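Local structure of glycosyltransferase (Streptomyces halstedii, 3WAD) at residues V248-G253 with A316-G321; A267-A272 with L367-L372; V273-A278 with R371-L376; V280-S285 with D297-V302. The protein belongs to the GT-B class of glycosyltransferases, whose chain folds into two Rossmann-like domains, each built round a parallel beta-sheet. All coordinates share one frame; numbering follows the deposited sequence.

Interaction 1: V248-G253 with A316-G321; sequences VCLTLG and AIVHHG
Strands 248-251 and 316-319 run parallel, their axes 9° apart and 4.7 Å at closest approach, with C249 abreast of I317 and L250 abreast of V318. Both backbone polar groups of C249 are used: its N donates to A316 O at 3.0 Å, and its O receives V318 N at 2.8 Å, nearly along the C=O axis. The straightest bond follows, from T251 N to V318 O, with 173° at the hydrogen. On one face of the sheet C249 SG, anti to the backbone N, rests on the end of I317, 3.6 Å from CD1. Further along that face, T251 OG1 sits between its own backbone N and carbonyl carbon and comes 3.3 Å from H319 CB, the two side chains lying alongside each other. On the other face L250 lies alongside V318, both pointing the same way, with L250 CD1 3.6 Å from V318 CB, while L252 crosses V318 at about a right angle, its CG and CD1 against CG1. Past the paired residues a water bridges the two segments, taking H320 N as donor at 2.9 Å and giving a proton to T251 O. The pair forms the middle of the parallel sheet in a Rossmann-like domain: strand 279-283 continues it beyond V248 and L250, strand 336-338 beyond I317, helix 323-332 packs on I317 and H319, and helix 369-381 packs on V248 and A316.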
loop_
_atom_site.group_PDB
_atom_site.type_symbol
_atom_site.label_atom_id
_atom_site.label_comp_id
_atom_site.label_asym_id
_atom_site.label_seq_id
_atom_site.Cartn_x
_atom_site.Cartn_y
_atom_site.Cartn_z
ATOM N N VAL B 248 -27.643 0.658 9.247
ATOM C CA VAL B 248 -27.413 2.056 8.933
ATOM C C VAL B 248 -26.139 2.444 9.652
ATOM O O VAL B 248 -25.883 1.978 10.757
ATOM C CB VAL B 248 -28.581 2.969 9.384
ATOM C CG1 VAL B 248 -28.189 4.448 9.357
ATOM C CG2 VAL B 248 -29.814 2.723 8.467
ATOM N N CYS B 249 -25.346 3.301 9.002
ATOM C CA CYS B 249 -24.085 3.660 9.485
ATOM C C CYS B 249 -24.226 5.109 9.862
ATOM O O CYS B 249 -24.626 5.933 9.063
ATOM C CB CYS B 249 -23.036 3.425 8.384
ATOM S SG CYS B 249 -21.498 4.184 8.891
ATOM N N LEU B 250 -23.923 5.407 11.111
ATOM C CA LEU B 250 -23.971 6.745 11.682
ATOM C C LEU B 250 -22.586 7.224 12.117
ATOM O O LEU B 250 -22.014 6.701 13.062
ATOM C CB LEU B 250 -24.916 6.738 12.898
ATOM C CG LEU B 250 -25.040 8.018 13.683
ATOM C CD1 LEU B 250 -25.710 9.135 12.804
ATOM C CD2 LEU B 250 -25.741 7.766 15.067
ATOM N N THR B 251 -22.063 8.234 11.423
ATOM C CA THR B 251 -20.758 8.843 11.673
ATOM C C THR B 251 -20.964 10.347 11.674
ATOM O O THR B 251 -20.533 11.019 10.746
ATOM C CB THR B 251 -19.675 8.506 10.549
ATOM O OG1 THR B 251 -20.218 8.768 9.267
ATOM C CG2 THR B 251 -19.290 7.105 10.537
ATOM N N LEU B 252 -21.695 10.835 12.680
ATOM C CA LEU B 252 -22.049 12.250 12.881
ATOM C C LEU B 252 -21.638 12.715 14.305
ATOM O O LEU B 252 -21.975 13.821 14.757
ATOM C CB LEU B 252 -23.560 12.472 12.657
ATOM C CG LEU B 252 -24.056 13.304 11.478
ATOM C CD1 LEU B 252 -25.330 13.929 11.935
ATOM C CD2 LEU B 252 -23.081 14.401 11.057
ATOM N N GLY B 253 -20.907 11.837 14.994
ATOM C CA GLY B 253 -20.241 12.113 16.259
ATOM C C GLY B 253 -19.706 13.515 16.410
ATOM O O GLY B 253 -20.081 14.211 17.367
ATOM N N ALA B 316 -28.207 2.843 4.554
ATOM C CA ALA B 316 -27.997 4.299 4.577
ATOM C C ALA B 316 -26.745 4.663 5.348
ATOM O O ALA B 316 -26.309 3.895 6.213
ATOM C CB ALA B 316 -29.227 5.010 5.150
ATOM N N ILE B 317 -26.172 5.824 5.058
ATOM C CA ILE B 317 -25.111 6.344 5.927
ATOM C C ILE B 317 -25.444 7.792 6.187
ATOM O O ILE B 317 -25.801 8.539 5.279
ATOM C CB ILE B 317 -23.680 6.227 5.271
ATOM C CG1 ILE B 317 -22.583 6.775 6.216
ATOM C CG2 ILE B 317 -23.697 6.852 3.894
ATOM C CD1 ILE B 317 -21.204 6.203 5.915
ATOM N N VAL B 318 -25.298 8.168 7.435
ATOM C CA VAL B 318 -25.573 9.529 7.925
ATOM C C VAL B 318 -24.245 10.115 8.247
ATOM O O VAL B 318 -23.553 9.560 9.122
ATOM C CB VAL B 318 -26.430 9.450 9.256
ATOM C CG1 VAL B 318 -26.826 10.838 9.742
ATOM C CG2 VAL B 318 -27.685 8.606 9.022
ATOM N N HIS B 319 -23.875 11.234 7.613
ATOM C CA HIS B 319 -22.521 11.731 7.838
ATOM C C HIS B 319 -22.394 13.235 7.491
ATOM O O HIS B 319 -23.382 13.875 7.068
ATOM C CB HIS B 319 -21.518 10.824 7.059
ATOM C CG HIS B 319 -21.537 11.037 5.581
ATOM N ND1 HIS B 319 -22.540 10.563 4.766
ATOM C CD2 HIS B 319 -20.714 11.752 4.787
ATOM C CE1 HIS B 319 -22.295 10.926 3.518
ATOM N NE2 HIS B 319 -21.195 11.650 3.504
ATOM N N HIS B 320 -21.211 13.821 7.688
ATOM C CA HIS B 320 -21.080 15.267 7.481
ATOM C C HIS B 320 -20.714 15.715 6.068
ATOM O O HIS B 320 -20.485 16.946 5.839
ATOM C CB HIS B 320 -20.134 15.865 8.474
ATOM C CG HIS B 320 -18.710 15.658 8.117
ATOM N ND1 HIS B 320 -18.048 14.469 8.358
ATOM C CD2 HIS B 320 -17.808 16.486 7.516
ATOM C CE1 HIS B 320 -16.793 14.584 7.944
ATOM N NE2 HIS B 320 -16.622 15.798 7.430
ATOM N N GLY B 321 -20.708 14.762 5.122
ATOM C CA GLY B 321 -20.562 15.092 3.701
ATOM C C GLY B 321 -19.127 15.264 3.160
ATOM O O GLY B 321 -18.944 15.797 2.050
HETATM O O HOH W 1 -19.076 12.437 9.145
#

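Interaction 2: A267-A272 with L367-L372; sequences ADFVNA and LTPDRL
The side chains of F269 and P369 cross at about a right angle, yet the pyrrolidine lies over one face of the phenyl ring, the ring planes only moderately tilted. P369 CG stands 4.0 Å from the centroid of the F269 ring, 16° off the ring normal, which meets the geometry of a CH-pi contact. P369 CD lies over the same face, nearest to F269 CE2, and CE2 also comes 3.5 Å from P369 N, which places it close to the peptide leading into the proline. L367 crosses F269 nearly perpendicularly and touches CE2 with CG at 3.9 Å; L372 CD1 meets the neighbouring CD2 at 4.1 Å. The residues gripping the ring thus straddle a helix start. T368 is the N-cap of helix 369-381: its OG1 accepts from R371 N at 3.1 Å, with 158° at the hydrogen, and P369 occupies the first turn. In this C-terminal Rossmann-like domain, the contact joins that first turn to helix 266-274. One turn along the latter from D268, A272 points its CB at the CB corner of the proline, 3.5 Å from P369 CB. The same CB of P369 lies 3.7 Å from D268 O, while the D268 carboxylate turns back to T265 N through OD2.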
loop_
_atom_site.group_PDB
_atom_site.type_symbol
_atom_site.label_atom_id
_atom_site.label_comp_id
_atom_site.label_asym_id
_atom_site.label_seq_id
_atom_site.Cartn_x
_atom_site.Cartn_y
_atom_site.Cartn_z
ATOM N N ALA B 267 -28.075 12.203 23.754
ATOM C CA ALA B 267 -28.971 11.038 23.880
ATOM C C ALA B 267 -30.298 11.159 23.077
ATOM O O ALA B 267 -30.727 10.210 22.397
ATOM C CB ALA B 267 -29.246 10.756 25.333
ATOM N N ASP B 268 -30.929 12.332 23.154
ATOM C CA ASP B 268 -32.134 12.655 22.387
ATOM C C ASP B 268 -31.921 12.431 20.893
ATOM O O ASP B 268 -32.742 11.808 20.231
ATOM C CB ASP B 268 -32.508 14.114 22.580
ATOM C CG ASP B 268 -33.027 14.416 23.964
ATOM O OD1 ASP B 268 -33.364 13.434 24.686
ATOM O OD2 ASP B 268 -33.071 15.629 24.316
ATOM N N PHE B 269 -30.825 12.980 20.368
ATOM C CA PHE B 269 -30.421 12.744 18.974
ATOM C C PHE B 269 -30.222 11.296 18.687
ATOM O O PHE B 269 -30.711 10.804 17.692
ATOM C CB PHE B 269 -29.135 13.484 18.663
ATOM C CG PHE B 269 -29.362 14.882 18.200
ATOM C CD1 PHE B 269 -29.006 15.952 19.004
ATOM C CD2 PHE B 269 -29.957 15.125 16.938
ATOM C CE1 PHE B 269 -29.229 17.279 18.582
ATOM C CE2 PHE B 269 -30.214 16.452 16.505
ATOM C CZ PHE B 269 -29.834 17.532 17.333
ATOM N N VAL B 270 -29.547 10.578 19.574
ATOM C CA VAL B 270 -29.326 9.147 19.329
ATOM C C VAL B 270 -30.587 8.277 19.430
ATOM O O VAL B 270 -30.792 7.330 18.629
ATOM C CB VAL B 270 -28.216 8.594 20.236
ATOM C CG1 VAL B 270 -28.105 7.130 20.060
ATOM C CG2 VAL B 270 -26.902 9.251 19.852
ATOM N N ASN B 271 -31.449 8.595 20.400
ATOM C CA ASN B 271 -32.731 7.864 20.536
ATOM C C ASN B 271 -33.615 8.032 19.322
ATOM O O ASN B 271 -34.184 7.044 18.832
ATOM C CB ASN B 271 -33.476 8.267 21.839
ATOM C CG ASN B 271 -32.725 7.857 23.087
ATOM O OD1 ASN B 271 -32.452 8.689 23.939
ATOM N ND2 ASN B 271 -32.357 6.586 23.194
ATOM N N ALA B 272 -33.706 9.255 18.786
ATOM C CA ALA B 272 -34.536 9.489 17.590
ATOM C C ALA B 272 -33.992 8.780 16.344
ATOM O O ALA B 272 -34.707 8.031 15.639
ATOM C CB ALA B 272 -34.687 10.950 17.324
ATOM N N LEU B 367 -31.155 21.278 12.364
ATOM C CA LEU B 367 -30.987 19.971 12.912
ATOM C C LEU B 367 -31.951 19.790 14.071
ATOM O O LEU B 367 -31.853 20.520 15.023
ATOM C CB LEU B 367 -29.576 19.951 13.467
ATOM C CG LEU B 367 -28.825 18.676 13.639
ATOM C CD1 LEU B 367 -29.115 17.802 12.439
ATOM C CD2 LEU B 367 -27.336 19.112 13.731
ATOM N N THR B 368 -32.906 18.861 13.968
ATOM C CA THR B 368 -33.624 18.358 15.145
ATOM C C THR B 368 -33.538 16.828 15.155
ATOM O O THR B 368 -33.334 16.203 14.100
ATOM C CB THR B 368 -35.114 18.838 15.217
ATOM O OG1 THR B 368 -35.882 18.302 14.131
ATOM C CG2 THR B 368 -35.179 20.309 15.104
ATOM N N PRO B 369 -33.726 16.197 16.334
ATOM C CA PRO B 369 -33.713 14.703 16.336
ATOM C C PRO B 369 -34.787 14.139 15.404
ATOM O O PRO B 369 -34.532 13.227 14.580
ATOM C CB PRO B 369 -33.973 14.362 17.799
ATOM C CG PRO B 369 -33.421 15.531 18.553
ATOM C CD PRO B 369 -33.709 16.750 17.697
ATOM N N ASP B 370 -35.957 14.762 15.469
ATOM C CA ASP B 370 -37.083 14.322 14.698
ATOM C C ASP B 370 -36.865 14.433 13.191
ATOM O O ASP B 370 -37.236 13.500 12.460
ATOM C CB ASP B 370 -38.337 15.087 15.110
ATOM C CG ASP B 370 -38.952 14.550 16.397
ATOM O OD1 ASP B 370 -38.284 13.796 17.146
ATOM O OD2 ASP B 370 -40.131 14.914 16.658
ATOM N N ARG B 371 -36.282 15.556 12.758
ATOM C CA ARG B 371 -35.883 15.751 11.356
ATOM C C ARG B 371 -34.909 14.706 10.839
ATOM O O ARG B 371 -35.145 14.153 9.748
ATOM C CB ARG B 371 -35.353 17.150 11.097
ATOM C CG ARG B 371 -36.462 18.116 11.106
ATOM C CD ARG B 371 -36.022 19.515 10.712
ATOM N NE ARG B 371 -36.639 20.468 11.637
ATOM C CZ ARG B 371 -36.466 21.797 11.643
ATOM N NH1 ARG B 371 -35.684 22.398 10.748
ATOM N NH2 ARG B 371 -37.098 22.540 12.566
ATOM N N LEU B 372 -33.866 14.386 11.595
ATOM C CA LEU B 372 -32.943 13.291 11.179
ATOM C C LEU B 372 -33.641 11.950 11.076
ATOM O O LEU B 372 -33.507 11.239 10.086
ATOM C CB LEU B 372 -31.809 13.108 12.160
ATOM C CG LEU B 372 -30.596 14.006 12.163
ATOM C CD1 LEU B 372 -29.602 13.456 13.265
ATOM C CD2 LEU B 372 -29.927 14.148 10.753
#

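Interaction 3: V273-A278 with R371-L376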
loop_
_atom_site.group_PDB
_atom_site.type_symbol
_atom_site.label_atom_id
_atom_site.label_comp_id
_atom_site.label_asym_id
_atom_site.label_seq_id
_atom_site.Cartn_x
_atom_site.Cartn_y
_atom_site.Cartn_z
ATOM N N VAL B 273 -32.711 9.025 16.082
ATOM C CA VAL B 273 -32.010 8.434 14.973
ATOM C C VAL B 273 -32.115 6.913 15.027
ATOM O O VAL B 273 -32.371 6.270 13.993
ATOM C CB VAL B 273 -30.540 8.915 14.956
ATOM C CG1 VAL B 273 -29.840 8.299 13.829
ATOM C CG2 VAL B 273 -30.511 10.422 14.787
ATOM N N ALA B 274 -32.015 6.325 16.220
ATOM C CA ALA B 274 -32.183 4.865 16.315
ATOM C C ALA B 274 -33.634 4.343 16.129
ATOM O O ALA B 274 -33.869 3.156 15.953
ATOM C CB ALA B 274 -31.580 4.342 17.634
ATOM N N ASP B 275 -34.618 5.230 16.161
ATOM C CA ASP B 275 -36.018 4.773 16.172
ATOM C C ASP B 275 -36.503 4.479 14.744
ATOM O O ASP B 275 -37.346 5.157 14.185
ATOM C CB ASP B 275 -36.862 5.789 16.952
ATOM C CG ASP B 275 -38.310 5.364 17.127
ATOM O OD1 ASP B 275 -38.600 4.132 17.084
ATOM O OD2 ASP B 275 -39.154 6.303 17.235
ATOM N N ILE B 276 -35.928 3.445 14.147
ATOM C CA ILE B 276 -36.090 3.155 12.743
ATOM C C ILE B 276 -36.015 1.650 12.550
ATOM O O ILE B 276 -35.546 0.920 13.397
ATOM C CB ILE B 276 -34.909 3.825 11.916
ATOM C CG1 ILE B 276 -33.551 3.182 12.287
ATOM C CG2 ILE B 276 -34.886 5.357 12.151
ATOM C CD1 ILE B 276 -32.665 2.921 11.128
ATOM N N ASP B 277 -36.448 1.158 11.422
ATOM C CA ASP B 277 -36.466 -0.286 11.274
ATOM C C ASP B 277 -35.153 -0.837 10.713
ATOM O O ASP B 277 -35.136 -1.302 9.566
ATOM C CB ASP B 277 -37.671 -0.731 10.436
ATOM C CG ASP B 277 -38.104 -2.172 10.749
ATOM O OD1 ASP B 277 -37.508 -2.802 11.672
ATOM O OD2 ASP B 277 -39.023 -2.664 10.055
ATOM N N ALA B 278 -34.082 -0.797 11.530
ATOM C CA ALA B 278 -32.719 -1.235 11.138
ATOM C C ALA B 278 -31.760 -1.192 12.319
ATOM O O ALA B 278 -32.053 -0.517 13.305
ATOM C CB ALA B 278 -32.189 -0.373 9.994
ATOM N N ARG B 371 -36.282 15.556 12.758
ATOM C CA ARG B 371 -35.883 15.751 11.356
ATOM C C ARG B 371 -34.909 14.706 10.839
ATOM O O ARG B 371 -35.145 14.153 9.748
ATOM C CB ARG B 371 -35.353 17.150 11.097
ATOM C CG ARG B 371 -36.462 18.116 11.106
ATOM C CD ARG B 371 -36.022 19.515 10.712
ATOM N NE ARG B 371 -36.639 20.468 11.637
ATOM C CZ ARG B 371 -36.466 21.797 11.643
ATOM N NH1 ARG B 371 -35.684 22.398 10.748
ATOM N NH2 ARG B 371 -37.098 22.540 12.566
ATOM N N LEU B 372 -33.866 14.386 11.595
ATOM C CA LEU B 372 -32.943 13.291 11.179
ATOM C C LEU B 372 -33.641 11.950 11.076
ATOM O O LEU B 372 -33.507 11.239 10.086
ATOM C CB LEU B 372 -31.809 13.108 12.160
ATOM C CG LEU B 372 -30.596 14.006 12.163
ATOM C CD1 LEU B 372 -29.602 13.456 13.265
ATOM C CD2 LEU B 372 -29.927 14.148 10.753
ATOM N N ARG B 373 -34.401 11.588 12.111
ATOM C CA ARG B 373 -35.068 10.311 12.119
ATOM C C ARG B 373 -35.996 10.168 10.911
ATOM O O ARG B 373 -35.960 9.129 10.135
ATOM C CB ARG B 373 -35.813 10.179 13.449
ATOM C CG ARG B 373 -36.589 8.948 13.609
ATOM C CD ARG B 373 -37.740 9.206 14.609
ATOM N NE ARG B 373 -38.770 10.094 14.066
ATOM C CZ ARG B 373 -39.644 10.786 14.810
ATOM N NH1 ARG B 373 -39.640 10.699 16.150
ATOM N NH2 ARG B 373 -40.539 11.566 14.199
ATOM N N ASP B 374 -36.796 11.221 10.679
ATOM C CA ASP B 374 -37.758 11.190 9.563
ATOM C C ASP B 374 -37.047 11.020 8.240
ATOM O O ASP B 374 -37.450 10.208 7.406
ATOM C CB ASP B 374 -38.624 12.444 9.526
ATOM C CG ASP B 374 -39.621 12.479 10.669
ATOM O OD1 ASP B 374 -39.807 11.415 11.308
ATOM O OD2 ASP B 374 -40.164 13.598 10.950
ATOM N N GLN B 375 -35.969 11.778 8.026
ATOM C CA GLN B 375 -35.168 11.595 6.787
ATOM C C GLN B 375 -34.622 10.160 6.674
ATOM O O GLN B 375 -34.747 9.506 5.629
ATOM C CB GLN B 375 -34.088 12.659 6.755
ATOM C CG GLN B 375 -34.632 14.045 6.480
ATOM C CD GLN B 375 -33.509 15.082 6.255
ATOM O OE1 GLN B 375 -32.474 15.036 6.892
ATOM N NE2 GLN B 375 -33.717 15.992 5.361
ATOM N N LEU B 376 -34.046 9.651 7.761
ATOM C CA LEU B 376 -33.503 8.302 7.764
ATOM C C LEU B 376 -34.553 7.258 7.439
ATOM O O LEU B 376 -34.283 6.310 6.662
ATOM C CB LEU B 376 -32.816 7.962 9.098
ATOM C CG LEU B 376 -31.969 6.663 9.105
ATOM C CD1 LEU B 376 -31.023 6.635 7.917
ATOM C CD2 LEU B 376 -31.190 6.490 10.396
HETATM O O HOH W 2 -38.597 8.814 17.850
#
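R373 leaves helix 369-381 with CB beside V273 N, at 4.2 Å, and CG anti to its own backbone N (chi1 178°). That torsion carries CG along the chain that follows helix 266-274, where it lies 3.9 Å from D275 O and within packing distance of I276 CG2. CD comes next, near both D275 O and D275 OD2. A bend at chi3 (70°) then swings the guanidinium back toward its own helix, where NE and NH2 both donate to D374 OD1. The bond from R373 NH2 to D374 OD1, at 3.0 Å, uses the syn lone pair of that oxygen; NE meets the same atom from above the carboxylate plane. NH1 turns the other way and donates to a water at 2.7 Å, which in turn donates to D275 OD2. Inward of the arginine the contact is apolar: V273 CG2 presses on L372 CD1 at 3.5 Å. L376 CD2 lies 3.9 Å from I276 CD1 and also fits against V273. I276 and L376 both continue onto V248 of the central sheet. The D275 carboxylate stands almost perpendicular to the guanidinium plane, 85° apart, and its direct salt bridge is with R377. Across these segments, therefore, R373 and D275 are joined by a water and probably by the attraction of their charges, while the strong ionic grip of R373 stays within its own helix.

Interaction 4: V280-S285 with D297-V302; sequences VVATFS and DNVRAV
Strand 280-283 and strand 299-302 are the two parallel strands of a beta-alpha-beta unit whose connecting helix is 286-292, and the second of them lies at the edge of the Rossmann-like sheet. Their axes are 27° apart. Five backbone hydrogen bonds join them. V280 N donates to N298 O at 2.7 Å, and V280 O receives R300 N. A282 repeats the pattern two residues on, its N bonding R300 O almost straight (177°) and its O taking V302 N at a bent 135°. The fifth bond closes the pairing beyond the strand: F284 N reaches V302 O at 3.2 Å from above the carbonyl plane. V302 O is also approached by T283 CA, a CA-H...O contact of 3.1 Å. Apolar contacts are looser. On one face A282 CB and V299 CG1 are 4.3 Å apart; on the other T283 CG2 and V302 CG1 meet obliquely, and the guanidinium of R300 engages W238 in a cation-pi contact. Among the outside polar links, N298 ND2 donates to A274 O and A278 O, tying this edge to the end of helix 266-274. The F284 ring turns an edge to A301, whose CB lies near the ring plane, 4.1 Å from F284 CD2.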
loop_
_atom_site.group_PDB
_atom_site.type_symbol
_atom_site.label_atom_id
_atom_site.label_comp_id
_atom_site.label_asym_id
_atom_site.label_seq_id
_atom_site.Cartn_x
_atom_site.Cartn_y
_atom_site.Cartn_z
ATOM N N VAL B 280 -28.231 0.106 13.956
ATOM C CA VAL B 280 -27.382 1.277 13.702
ATOM C C VAL B 280 -25.950 0.922 14.122
ATOM O O VAL B 280 -25.784 0.364 15.186
ATOM C CB VAL B 280 -27.969 2.548 14.391
ATOM C CG1 VAL B 280 -26.995 3.702 14.403
ATOM C CG2 VAL B 280 -29.306 2.917 13.684
ATOM N N VAL B 281 -24.951 1.143 13.247
ATOM C CA VAL B 281 -23.539 1.117 13.680
ATOM C C VAL B 281 -23.119 2.582 13.807
ATOM O O VAL B 281 -23.190 3.333 12.833
ATOM C CB VAL B 281 -22.662 0.249 12.697
ATOM C CG1 VAL B 281 -21.218 0.211 13.151
ATOM C CG2 VAL B 281 -23.231 -1.174 12.591
ATOM N N ALA B 282 -22.796 3.030 15.015
ATOM C CA ALA B 282 -22.492 4.457 15.266
ATOM C C ALA B 282 -21.069 4.612 15.761
ATOM O O ALA B 282 -20.619 3.870 16.605
ATOM C CB ALA B 282 -23.438 5.028 16.279
ATOM N N THR B 283 -20.343 5.571 15.211
ATOM C CA THR B 283 -19.021 5.875 15.689
ATOM C C THR B 283 -19.095 7.010 16.738
ATOM O O THR B 283 -19.630 8.095 16.486
ATOM C CB THR B 283 -18.002 6.132 14.529
ATOM O OG1 THR B 283 -18.378 7.298 13.795
ATOM C CG2 THR B 283 -17.983 4.953 13.551
ATOM N N PHE B 284 -18.576 6.717 17.931
ATOM C CA PHE B 284 -18.573 7.643 19.052
ATOM C C PHE B 284 -17.264 7.589 19.875
ATOM O O PHE B 284 -16.719 6.523 20.080
ATOM C CB PHE B 284 -19.738 7.291 20.004
ATOM C CG PHE B 284 -21.090 7.655 19.484
ATOM C CD1 PHE B 284 -21.337 8.911 18.978
ATOM C CD2 PHE B 284 -22.128 6.735 19.524
ATOM C CE1 PHE B 284 -22.639 9.262 18.511
ATOM C CE2 PHE B 284 -23.437 7.071 19.036
ATOM C CZ PHE B 284 -23.669 8.334 18.531
ATOM N N SER B 285 -16.799 8.734 20.370
ATOM C CA SER B 285 -15.784 8.803 21.449
ATOM C C SER B 285 -16.091 7.892 22.645
ATOM O O SER B 285 -17.180 7.321 22.757
ATOM C CB SER B 285 -15.752 10.217 22.043
ATOM O OG SER B 285 -15.917 11.211 21.055
ATOM N N ASP B 297 -31.396 -0.174 21.956
ATOM C CA ASP B 297 -31.159 -1.586 21.823
ATOM C C ASP B 297 -30.397 -1.920 20.568
ATOM O O ASP B 297 -29.462 -2.701 20.597
ATOM C CB ASP B 297 -32.503 -2.317 21.758
ATOM C CG ASP B 297 -33.101 -2.582 23.139
ATOM O OD1 ASP B 297 -34.118 -3.344 23.206
ATOM O OD2 ASP B 297 -32.533 -2.050 24.148
ATOM N N ASN B 298 -30.857 -1.340 19.463
ATOM C CA ASN B 298 -30.438 -1.673 18.123
ATOM C C ASN B 298 -29.214 -0.847 17.658
ATOM O O ASN B 298 -28.914 -0.839 16.442
ATOM C CB ASN B 298 -31.616 -1.407 17.187
ATOM C CG ASN B 298 -31.996 0.071 17.151
ATOM O OD1 ASN B 298 -31.846 0.763 18.151
ATOM N ND2 ASN B 298 -32.402 0.572 15.980
ATOM N N VAL B 299 -28.564 -0.142 18.589
ATOM C CA VAL B 299 -27.342 0.646 18.313
ATOM C C VAL B 299 -26.061 -0.040 18.773
ATOM O O VAL B 299 -25.928 -0.289 19.960
ATOM C CB VAL B 299 -27.347 2.046 19.054
ATOM C CG1 VAL B 299 -26.058 2.820 18.853
ATOM C CG2 VAL B 299 -28.546 2.900 18.615
ATOM N N ARG B 300 -25.085 -0.250 17.882
ATOM C CA ARG B 300 -23.712 -0.609 18.305
ATOM C C ARG B 300 -22.772 0.567 18.236
ATOM O O ARG B 300 -22.583 1.175 17.166
ATOM C CB ARG B 300 -23.146 -1.747 17.445
ATOM C CG ARG B 300 -21.666 -2.060 17.755
ATOM C CD ARG B 300 -21.119 -3.110 16.784
ATOM N NE ARG B 300 -22.051 -4.227 16.579
ATOM C CZ ARG B 300 -22.007 -5.382 17.275
ATOM N NH1 ARG B 300 -21.074 -5.601 18.205
ATOM N NH2 ARG B 300 -22.898 -6.336 17.043
ATOM N N ALA B 301 -22.160 0.905 19.339
ATOM C CA ALA B 301 -21.234 2.048 19.344
ATOM C C ALA B 301 -19.808 1.509 19.183
ATOM O O ALA B 301 -19.464 0.500 19.760
ATOM C CB ALA B 301 -21.355 2.853 20.590
ATOM N N VAL B 302 -18.990 2.167 18.374
ATOM C CA VAL B 302 -17.723 1.589 17.933
ATOM C C VAL B 302 -16.826 2.823 17.777
ATOM O O VAL B 302 -17.303 3.856 17.342
ATOM C CB VAL B 302 -18.051 0.858 16.644
ATOM C CG1 VAL B 302 -17.310 1.426 15.511
ATOM C CG2 VAL B 302 -18.001 -0.637 16.839
#

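After the N-terminal domain, the chain runs through strand 247-251, helix 266-274 and strand 279-283. Interaction 4 is the first to close, returning at strand 299-302 after a short helical crossover; its loop is nested inside those of interactions 1, 2 and 3. Interaction 1 closes next, at strand 314-319. Interactions 2 and 3 close last, at the start and along the first turns of helix 369-381, sharing R371 and L372, and cross interaction 1 because their segments alternate with its own. Interactions 1 and 4 share a sheet through neighbouring strands 247-251 and 279-283. Interaction 3 lies on that sheet through L376, and V270 packs on F284 between interactions 2 and 4, so two helices and four strands form one unit.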